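Local coordinates for polyketide biosynthesis cytochrome P450 PksS (Bacillus subtilis, PDB 4YZR), which acts as a haem-dependent cytochrome P450 monooxygenase in the metabolism of the antibiotic polyketide bacillaene, taking dihydrobacillaene as its substrate, at residues Asp51-Phe56 against Phe300-Gly304; Ser104-Ala109 against Lys215-Glu221; Phe168-Thr172 against Glu192-Tyr196; Ile197-Ile201 against Glu228-Tyr232. All coordinates share one frame; numbering follows the deposited sequence.

From the N terminus, contact 1 opens first, in helix 50-58, and closes last, at strand 300-302, so its loop encloses the other three. Contact 2 opens at 104-109, at the end of helix 98-106. Contact 3 then opens and closes within that span, joining helix 165-175 to helix 183-206. The next turn of helix 183-206 opens contact 4 before contact 2 closes at 215-221, and contact 4 itself closes at the start of helix 228-259; contacts 2 and 4 therefore cross. They also touch, through Leu216 and Val217 against Leu231 and Ile201, while Lys194 meets Tyr232 between contacts 3 and 4. Contact 1 stands apart, about 35 Å or more from the others between centres.

Contact 1 of 4, residues Asp51-Phe56 against Phe300-Gly304; sequences DDCMAF and FTYKG
Phe300 begins the contact by bringing CZ to within 4.0 Å of Phe56 CE2, with Phe56 arriving at the edge of the Phe300 ring. Two residues on, Tyr302 reaches across to the helix. Its CG lies anti to the backbone N (chi1 -175°), which extends the phenol alongside Asp52, Ala55 and Phe56. The edge of Phe56 is directed at the Tyr302 face in an edge-to-face pair, centroids 4.8 Å apart and planes at 57°, and Phe56 CE1 stands over the centre of the phenol. At the far end Tyr302 OH donates to Asp52 OD1 at 2.6 Å, approaching on the anti side and somewhat out of the carboxylate plane. Lys303 follows with an extended chain whose NZ takes the syn lone pair of the same oxygen at 2.8 Å, so two donors grip Asp52 OD1. A longer salt bridge, 3.5 Å from Lys303 NZ to Asp51 OD2, completes the network, although Asp51 is bound more strongly by Arg49. Helix 50-58, probably the B helix of the P450 fold, thus meets the hairpin of strands 300-302 and 305-307, while Ile30 of strand 30-35 touches Tyr302 and Ile313 of strand 312-315 packs against Phe56.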
# COMPACT_ATOMS: atom_id res chain seq x y z
N ASP A 51 16.30 -3.41 -12.97
CA ASP A 51 17.43 -2.52 -13.01
C ASP A 51 17.05 -1.16 -13.43
O ASP A 51 17.52 -0.15 -12.82
CB ASP A 51 18.56 -3.09 -13.97
CG ASP A 51 18.18 -3.29 -15.38
OD1 ASP A 51 17.02 -3.34 -15.81
OD2 ASP A 51 19.08 -3.45 -16.28
N ASP A 52 16.15 -1.03 -14.39
CA ASP A 52 15.74 0.31 -14.80
C ASP A 52 14.85 1.03 -13.76
O ASP A 52 14.95 2.23 -13.52
CB ASP A 52 14.98 0.32 -16.12
CG ASP A 52 15.82 -0.25 -17.29
OD1 ASP A 52 17.04 0.07 -17.31
OD2 ASP A 52 15.31 -0.95 -18.16
N CYS A 53 14.01 0.23 -13.07
CA CYS A 53 13.23 0.82 -11.98
C CYS A 53 14.15 1.37 -10.93
O CYS A 53 13.95 2.46 -10.38
CB CYS A 53 12.32 -0.21 -11.40
SG CYS A 53 10.81 -0.54 -12.36
N MET A 54 15.18 0.56 -10.56
CA MET A 54 16.19 1.06 -9.60
C MET A 54 16.84 2.31 -10.06
O MET A 54 16.99 3.24 -9.24
CB MET A 54 17.20 -0.01 -9.18
CG MET A 54 16.68 -1.14 -8.38
SD MET A 54 16.17 -0.56 -6.74
CE MET A 54 17.55 0.27 -6.13
N ALA A 55 17.24 2.38 -11.29
CA ALA A 55 17.91 3.61 -11.79
C ALA A 55 16.97 4.80 -11.64
O ALA A 55 17.32 5.89 -11.11
CB ALA A 55 18.28 3.45 -13.23
N PHE A 56 15.71 4.69 -12.02
CA PHE A 56 14.76 5.80 -11.89
C PHE A 56 14.40 6.12 -10.49
O PHE A 56 14.12 7.31 -10.18
CB PHE A 56 13.50 5.56 -12.74
CG PHE A 56 13.71 5.87 -14.19
CD1 PHE A 56 14.18 4.91 -15.07
CD2 PHE A 56 13.43 7.16 -14.69
CE1 PHE A 56 14.40 5.22 -16.42
CE2 PHE A 56 13.59 7.41 -16.04
CZ PHE A 56 14.13 6.45 -16.86
N PHE A 300 16.46 14.24 -20.87
CA PHE A 300 17.63 13.41 -20.83
C PHE A 300 17.41 12.14 -21.60
O PHE A 300 16.24 11.69 -21.84
CB PHE A 300 18.08 13.12 -19.39
CG PHE A 300 17.09 12.28 -18.54
CD1 PHE A 300 16.12 12.90 -17.78
CD2 PHE A 300 17.27 10.92 -18.42
CE1 PHE A 300 15.25 12.16 -16.96
CE2 PHE A 300 16.41 10.18 -17.59
CZ PHE A 300 15.46 10.83 -16.85
N THR A 301 18.48 11.47 -21.96
CA THR A 301 18.39 10.22 -22.62
C THR A 301 18.74 9.05 -21.68
O THR A 301 19.64 9.14 -20.86
CB THR A 301 19.42 10.13 -23.81
OG1 THR A 301 19.13 11.20 -24.68
CG2 THR A 301 19.34 8.88 -24.61
N TYR A 302 17.92 8.02 -21.77
CA TYR A 302 18.13 6.81 -20.99
C TYR A 302 17.97 5.64 -21.87
O TYR A 302 16.91 5.39 -22.41
CB TYR A 302 17.08 6.74 -19.83
CG TYR A 302 17.32 5.54 -18.89
CD1 TYR A 302 16.78 4.29 -19.15
CD2 TYR A 302 18.14 5.68 -17.79
CE1 TYR A 302 17.04 3.20 -18.35
CE2 TYR A 302 18.49 4.54 -17.02
CZ TYR A 302 17.86 3.35 -17.24
OH TYR A 302 18.19 2.25 -16.51
N LYS A 303 19.07 4.88 -22.10
CA LYS A 303 19.06 3.69 -22.98
C LYS A 303 18.52 4.00 -24.39
O LYS A 303 17.69 3.30 -24.93
CB LYS A 303 18.36 2.46 -22.33
CG LYS A 303 19.14 1.86 -21.15
CD LYS A 303 18.62 0.56 -20.64
CE LYS A 303 19.47 0.05 -19.51
NZ LYS A 303 18.93 -1.20 -18.91
N GLY A 304 18.90 5.17 -24.85
CA GLY A 304 18.47 5.66 -26.18
C GLY A 304 17.13 6.34 -26.26
O GLY A 304 16.69 6.75 -27.33

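Contact 2 of 4, residues Ser104-Ala109 against Lys215-Glu221; sequences SLVHQA and KLVHAEE
Leu105 lays its CD2 methyl along the chain that leaves helix 212-218, 3.7 Å from Glu221 N and 3.9 Å from Glu221 CB, the two side chains running antiparallel past one another. Glu221 continues over Ser104: its chain bends at chi2 (99°), bringing CG to 3.5 Å from Ser104 OG and OE2 close to Ser104 CB. These are van der Waals contacts; the Ser104 hydroxyl is hydrogen-bonded to Arg101 O. Ala219, just past the helix, directs its methyl at a polar spot, with CB 3.6 Å from both Leu105 O and Gln108 NE2. That carbonyl and amide are themselves joined: Gln108 folds back so that NE2 donates to Leu105 O at 2.7 Å, meeting the oxygen from well above the carbonyl plane. On the inner side Val106 and Leu216 run alongside with a common direction, Val106 CG2 lying 3.9 Å from Leu216 CD2. Met234 and Leu238 of helix 228-259 also touch Val106, as does Leu353, next to the probable haem ligand Cys352. With the Val106 side chain about 6 Å from the haem, the arrangement is consistent with the C helix of the P450 fold, which runs beside the haem, here packed against the probable H helix, 212-218.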
# COMPACT_ATOMS: atom_id res chain seq x y z
N SER A 104 11.56 13.09 9.44
CA SER A 104 12.17 12.99 10.77
C SER A 104 11.17 13.27 11.85
O SER A 104 11.33 12.74 12.96
CB SER A 104 13.28 14.03 10.92
OG SER A 104 12.73 15.39 11.05
N LEU A 105 10.12 13.96 11.60
CA LEU A 105 9.06 14.29 12.52
C LEU A 105 8.08 13.13 12.72
O LEU A 105 7.32 13.11 13.71
CB LEU A 105 8.34 15.55 12.11
CG LEU A 105 9.10 16.85 12.47
CD1 LEU A 105 8.68 17.96 11.64
CD2 LEU A 105 8.95 17.18 13.94
N VAL A 106 7.95 12.21 11.79
CA VAL A 106 7.09 11.06 11.99
C VAL A 106 7.88 9.86 12.25
O VAL A 106 7.26 8.90 12.78
CB VAL A 106 6.13 10.93 10.82
CG1 VAL A 106 6.82 10.70 9.54
CG2 VAL A 106 5.05 9.85 11.01
N HIS A 107 9.13 9.78 11.89
CA HIS A 107 9.94 8.57 11.97
C HIS A 107 9.84 7.74 13.21
O HIS A 107 9.78 6.54 13.16
CB HIS A 107 11.41 9.00 11.74
CG HIS A 107 12.43 7.94 12.00
ND1 HIS A 107 13.19 7.90 13.14
CD2 HIS A 107 12.91 6.98 11.20
CE1 HIS A 107 14.03 6.89 13.06
NE2 HIS A 107 13.90 6.33 11.89
N GLN A 108 9.89 8.40 14.25
CA GLN A 108 9.87 7.76 15.52
C GLN A 108 8.59 6.94 15.80
O GLN A 108 8.66 5.98 16.56
CB GLN A 108 10.13 8.77 16.61
CG GLN A 108 9.00 9.73 16.78
CD GLN A 108 8.88 10.80 15.70
OE1 GLN A 108 9.67 10.88 14.73
NE2 GLN A 108 7.88 11.66 15.90
N ALA A 109 7.46 7.25 15.22
CA ALA A 109 6.32 6.49 15.32
C ALA A 109 6.33 5.17 14.69
O ALA A 109 5.48 4.25 14.97
CB ALA A 109 5.10 7.25 14.87
N LYS A 215 1.03 11.91 19.63
CA LYS A 215 2.48 11.83 19.47
C LYS A 215 2.94 12.76 18.33
O LYS A 215 4.02 13.40 18.44
CB LYS A 215 2.96 10.44 19.24
CG LYS A 215 2.86 9.48 20.44
CD LYS A 215 3.56 8.11 20.16
CE LYS A 215 5.04 8.30 19.68
NZ LYS A 215 6.10 7.21 19.66
N LEU A 216 2.24 12.90 17.19
CA LEU A 216 2.63 13.78 16.08
C LEU A 216 2.49 15.22 16.48
O LEU A 216 3.30 16.06 16.08
CB LEU A 216 1.83 13.48 14.82
CG LEU A 216 2.30 12.27 14.07
CD1 LEU A 216 1.25 11.88 13.05
CD2 LEU A 216 3.59 12.60 13.33
N VAL A 217 1.45 15.57 17.20
CA VAL A 217 1.21 16.90 17.68
C VAL A 217 2.36 17.35 18.57
O VAL A 217 2.79 18.52 18.37
CB VAL A 217 -0.13 17.02 18.38
CG1 VAL A 217 -0.25 18.36 19.16
CG2 VAL A 217 -1.22 16.87 17.40
N HIS A 218 2.90 16.45 19.34
CA HIS A 218 3.98 16.83 20.27
C HIS A 218 5.38 16.61 19.78
O HIS A 218 6.32 17.08 20.37
CB HIS A 218 3.67 16.28 21.64
CG HIS A 218 2.45 16.94 22.22
ND1 HIS A 218 1.21 16.35 22.27
CD2 HIS A 218 2.29 18.21 22.67
CE1 HIS A 218 0.35 17.20 22.81
NE2 HIS A 218 0.98 18.35 23.02
N ALA A 219 5.55 16.03 18.60
CA ALA A 219 6.84 15.81 18.02
C ALA A 219 7.55 17.19 17.70
O ALA A 219 6.94 18.14 17.32
CB ALA A 219 6.73 15.00 16.74
N GLU A 220 8.84 17.18 18.00
CA GLU A 220 9.68 18.37 17.68
C GLU A 220 11.04 17.86 17.32
O GLU A 220 11.58 16.98 17.99
CB GLU A 220 9.78 19.28 18.90
CG GLU A 220 10.43 20.62 18.52
CD GLU A 220 10.50 21.67 19.64
OE1 GLU A 220 9.92 21.48 20.72
OE2 GLU A 220 11.15 22.72 19.40
N GLU A 221 11.62 18.40 16.26
CA GLU A 221 12.92 17.98 15.84
C GLU A 221 13.73 19.20 15.37
O GLU A 221 13.24 19.93 14.54
CB GLU A 221 12.75 16.95 14.71
CG GLU A 221 14.03 16.56 14.03
CD GLU A 221 14.59 15.25 14.52
OE1 GLU A 221 14.27 14.85 15.68
OE2 GLU A 221 15.34 14.63 13.74

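Contact 3 of 4, residues Phe168-Thr172 against Glu192-Tyr196; sequences FQIWT and EFKDY
Phe168, Trp171 and Tyr196 form an aromatic cluster between helix 165-175 and helix 183-206, which correspond to the F and G helices of the P450 fold. Trp171 points toward the partner helix. The outer rim of its six-membered ring comes over one face of the Tyr196 ring, CZ3 lying 3.4 Å from Tyr196 CG, and CH2 rests near Tyr196 CB and CD1. The planes are inclined at 49°, so the pair is neither a stack nor a perpendicular approach. Phe168 meets Tyr196 farther out on the ring, on the same side of its plane as Trp171, with its CD1-CE1 border, and this pair too is oblique. Its CG is anti to the backbone N (chi1 -166°), which carries the ring toward helix 183-206, where CD1 lies 3.9 Å from Tyr196 CE2 and CE1 is at the same distance from Phe193 CE1. Phe168 CE1 lies at the edge of the Phe193 ring. Within its own helix, the CG2 methyl of Thr172 sits over one face of Phe168, offset toward the rim, which probably restricts the turning of that ring. Val239 and Leu243 of helix 228-259 pack against Thr172, and Phe236 against Phe193, so that long helix lies beside the cluster. The phenol hydroxyl of Tyr196 is hydrogen-bonded to Asp164, just before helix 165-175. At the other end Glu192 crosses the pyrrole end of Trp171 at about a right angle; its OE2 binds Gln188, while OE1 receives a weak hydrogen bond from Trp171 NE1, 3.3 Å long and bent to 121° at the hydrogen.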
# COMPACT_ATOMS: atom_id res chain seq x y z
N PHE A 168 -16.00 7.11 10.68
CA PHE A 168 -14.63 7.18 10.13
C PHE A 168 -14.44 6.25 8.90
O PHE A 168 -13.84 6.71 7.96
CB PHE A 168 -13.67 6.85 11.27
CG PHE A 168 -12.22 7.20 10.99
CD1 PHE A 168 -11.86 8.51 10.95
CD2 PHE A 168 -11.31 6.23 10.78
CE1 PHE A 168 -10.53 8.87 10.73
CE2 PHE A 168 -9.95 6.57 10.56
CZ PHE A 168 -9.60 7.86 10.49
N GLN A 169 -15.07 5.12 8.95
CA GLN A 169 -15.04 4.16 7.84
C GLN A 169 -15.67 4.79 6.65
O GLN A 169 -15.17 4.72 5.49
CB GLN A 169 -15.66 2.85 8.24
CG GLN A 169 -15.51 1.81 7.07
CD GLN A 169 -15.67 0.42 7.61
OE1 GLN A 169 -16.70 0.09 8.20
NE2 GLN A 169 -14.61 -0.39 7.50
N ILE A 170 -16.83 5.42 6.78
CA ILE A 170 -17.48 6.06 5.63
C ILE A 170 -16.63 7.12 5.05
O ILE A 170 -16.43 7.15 3.82
CB ILE A 170 -18.89 6.64 5.98
CG1 ILE A 170 -19.80 5.53 6.44
CG2 ILE A 170 -19.48 7.45 4.83
CD1 ILE A 170 -21.13 6.08 7.09
N TRP A 171 -16.03 8.01 5.83
CA TRP A 171 -15.23 9.04 5.30
C TRP A 171 -13.97 8.49 4.57
O TRP A 171 -13.63 8.97 3.51
CB TRP A 171 -14.76 10.00 6.36
CG TRP A 171 -15.78 10.88 6.95
CD1 TRP A 171 -16.78 11.52 6.30
CD2 TRP A 171 -15.77 11.35 8.30
NE1 TRP A 171 -17.49 12.31 7.23
CE2 TRP A 171 -16.87 12.24 8.44
CE3 TRP A 171 -14.97 11.09 9.40
CZ2 TRP A 171 -17.15 12.86 9.69
CZ3 TRP A 171 -15.29 11.73 10.63
CH2 TRP A 171 -16.33 12.58 10.74
N THR A 172 -13.31 7.54 5.25
CA THR A 172 -12.01 7.04 4.71
C THR A 172 -12.23 6.29 3.44
O THR A 172 -11.42 6.39 2.49
CB THR A 172 -11.21 6.28 5.73
OG1 THR A 172 -11.97 5.18 6.21
CG2 THR A 172 -10.75 7.21 6.87
N GLU A 192 -14.45 16.77 5.31
CA GLU A 192 -15.00 16.27 6.57
C GLU A 192 -13.97 15.48 7.51
O GLU A 192 -13.99 15.59 8.72
CB GLU A 192 -16.24 15.40 6.31
CG GLU A 192 -17.37 16.31 5.73
CD GLU A 192 -18.55 15.59 5.20
OE1 GLU A 192 -18.45 14.42 4.92
OE2 GLU A 192 -19.59 16.29 4.99
N PHE A 193 -13.12 14.71 6.80
CA PHE A 193 -12.00 14.00 7.44
C PHE A 193 -11.13 15.07 8.12
O PHE A 193 -10.79 14.96 9.26
CB PHE A 193 -11.27 13.26 6.41
CG PHE A 193 -9.94 12.69 6.92
CD1 PHE A 193 -9.92 11.54 7.63
CD2 PHE A 193 -8.75 13.30 6.63
CE1 PHE A 193 -8.72 11.01 8.07
CE2 PHE A 193 -7.55 12.77 7.13
CZ PHE A 193 -7.58 11.63 7.84
N LYS A 194 -10.81 16.12 7.38
CA LYS A 194 -10.00 17.20 7.93
C LYS A 194 -10.56 17.87 9.12
O LYS A 194 -9.90 18.11 10.09
CB LYS A 194 -9.75 18.24 6.83
CG LYS A 194 -8.94 19.43 7.32
CD LYS A 194 -9.25 20.64 6.45
CE LYS A 194 -8.58 21.91 6.91
NZ LYS A 194 -7.85 22.56 5.79
N ASP A 195 -11.88 18.14 9.09
CA ASP A 195 -12.50 18.82 10.24
C ASP A 195 -12.53 17.93 11.46
O ASP A 195 -12.36 18.36 12.59
CB ASP A 195 -13.91 19.32 9.91
CG ASP A 195 -13.91 20.43 8.89
OD1 ASP A 195 -12.94 21.24 8.91
OD2 ASP A 195 -14.90 20.52 8.10
N TYR A 196 -12.70 16.59 11.22
CA TYR A 196 -12.73 15.68 12.28
C TYR A 196 -11.32 15.61 12.94
O TYR A 196 -11.17 15.62 14.15
CB TYR A 196 -13.21 14.27 11.78
CG TYR A 196 -13.16 13.25 12.79
CD1 TYR A 196 -14.11 13.13 13.81
CD2 TYR A 196 -12.17 12.27 12.75
CE1 TYR A 196 -13.98 12.13 14.76
CE2 TYR A 196 -12.07 11.28 13.64
CZ TYR A 196 -12.97 11.18 14.72
OH TYR A 196 -12.89 10.21 15.71

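Contact 4 of 4, residues Ile197-Ile201 against Glu228-Tyr232; sequences IAKLI and EKELY
Tyr232 lies against Ile197, Ala198 and Ile201 where helix 183-206, equivalent to G in the P450 fold, meets the first turn of the long central helix 228-259, the short segments crossing at 122°. Three aliphatic groups meet the Tyr232 side chain. Ile201 CD1 arrives at the ring edge, 3.8 Å from Tyr232 CE1; the Ala198 methyl stands 3.4 Å from Tyr232 OH; and Ile197 CD1 reaches the root of the side chain, 3.9 Å from Tyr232 CA. Ile201 also meets Leu231, its CD1 at 3.9 Å from Leu231 CB and its CG2 near Leu231 CD1, so it sits between two neighbouring side chains of the partner helix. One turn back, Glu228 has CG anti to the backbone N (chi1 -175°) and then bends at chi2 (88°), which brings its carboxylate toward Ala198 and Ile201 instead of straight out from the helix. Beyond this first shell Arg205, from the end of helix 183-206, forms a salt bridge with Glu228 OE1. Ile213 and Val217 of helix 212-218 touch Ile201, and Leu216 of the same helix touches Leu231. Glu228 OE2 takes a weak hydrogen bond from Tyr232 OH, and a water also donates to it; the same water donates to Ala198 O at 2.7 Å, bridging the two helices.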
# COMPACT_ATOMS: atom_id res chain seq x y z
N ILE A 197 -10.29 15.42 12.11
CA ILE A 197 -8.98 15.32 12.72
C ILE A 197 -8.50 16.62 13.33
O ILE A 197 -7.82 16.58 14.31
CB ILE A 197 -7.96 14.70 11.74
CG1 ILE A 197 -7.70 15.50 10.58
CG2 ILE A 197 -8.29 13.20 11.40
CD1 ILE A 197 -6.40 15.11 9.80
N ALA A 198 -8.99 17.73 12.81
CA ALA A 198 -8.62 19.04 13.43
C ALA A 198 -9.14 19.12 14.85
O ALA A 198 -8.47 19.61 15.72
CB ALA A 198 -9.15 20.20 12.62
N LYS A 199 -10.34 18.62 15.11
CA LYS A 199 -10.84 18.56 16.50
C LYS A 199 -10.00 17.67 17.39
O LYS A 199 -9.61 17.99 18.50
CB LYS A 199 -12.28 18.11 16.55
CG LYS A 199 -12.82 17.97 17.99
CD LYS A 199 -14.23 17.40 18.02
CE LYS A 199 -14.62 16.86 19.41
NZ LYS A 199 -14.18 17.70 20.57
N LEU A 200 -9.59 16.48 16.88
CA LEU A 200 -8.74 15.61 17.69
C LEU A 200 -7.41 16.30 17.95
O LEU A 200 -6.87 16.17 19.02
CB LEU A 200 -8.48 14.27 16.95
CG LEU A 200 -9.72 13.45 16.70
CD1 LEU A 200 -9.35 12.07 16.14
CD2 LEU A 200 -10.63 13.28 17.89
N ILE A 201 -6.84 16.97 16.96
CA ILE A 201 -5.55 17.62 17.10
C ILE A 201 -5.68 18.72 18.18
O ILE A 201 -4.87 18.81 19.10
CB ILE A 201 -5.13 18.25 15.80
CG1 ILE A 201 -4.62 17.19 14.81
CG2 ILE A 201 -4.02 19.31 16.00
CD1 ILE A 201 -4.59 17.60 13.44
N GLU A 228 -0.20 22.91 11.64
CA GLU A 228 -1.55 22.35 11.54
C GLU A 228 -1.73 21.68 10.17
O GLU A 228 -2.16 20.50 10.11
CB GLU A 228 -2.62 23.45 11.81
CG GLU A 228 -4.04 22.95 11.84
CD GLU A 228 -4.50 22.46 13.21
OE1 GLU A 228 -3.77 22.65 14.26
OE2 GLU A 228 -5.67 21.93 13.25
N LYS A 229 -1.46 22.34 9.06
CA LYS A 229 -1.66 21.80 7.72
C LYS A 229 -0.77 20.56 7.47
O LYS A 229 -1.19 19.58 6.80
CB LYS A 229 -1.35 22.83 6.64
CG LYS A 229 -1.57 22.34 5.25
CD LYS A 229 -1.58 23.47 4.24
CE LYS A 229 -1.22 22.86 2.91
NZ LYS A 229 -1.04 23.94 1.89
N GLU A 230 0.48 20.60 8.01
CA GLU A 230 1.41 19.47 7.89
C GLU A 230 0.83 18.26 8.65
O GLU A 230 0.96 17.12 8.17
CB GLU A 230 2.79 19.79 8.40
CG GLU A 230 3.50 20.74 7.48
CD GLU A 230 4.83 21.22 7.92
OE1 GLU A 230 5.71 21.45 7.00
OE2 GLU A 230 5.06 21.29 9.14
N LEU A 231 0.16 18.48 9.78
CA LEU A 231 -0.51 17.39 10.48
C LEU A 231 -1.64 16.84 9.64
O LEU A 231 -1.79 15.58 9.56
CB LEU A 231 -1.03 17.89 11.80
CG LEU A 231 -0.04 18.17 12.85
CD1 LEU A 231 -0.58 19.07 13.97
CD2 LEU A 231 0.60 16.93 13.46
N TYR A 232 -2.46 17.66 9.02
CA TYR A 232 -3.52 17.15 8.18
C TYR A 232 -2.91 16.27 7.09
O TYR A 232 -3.42 15.19 6.80
CB TYR A 232 -4.31 18.26 7.48
CG TYR A 232 -4.97 19.24 8.45
CD1 TYR A 232 -5.25 18.93 9.77
CD2 TYR A 232 -5.32 20.51 8.01
CE1 TYR A 232 -5.90 19.86 10.65
CE2 TYR A 232 -5.94 21.39 8.89
CZ TYR A 232 -6.20 21.04 10.15
OH TYR A 232 -6.77 21.96 10.99
O HOH W 1 -7.00 21.91 15.40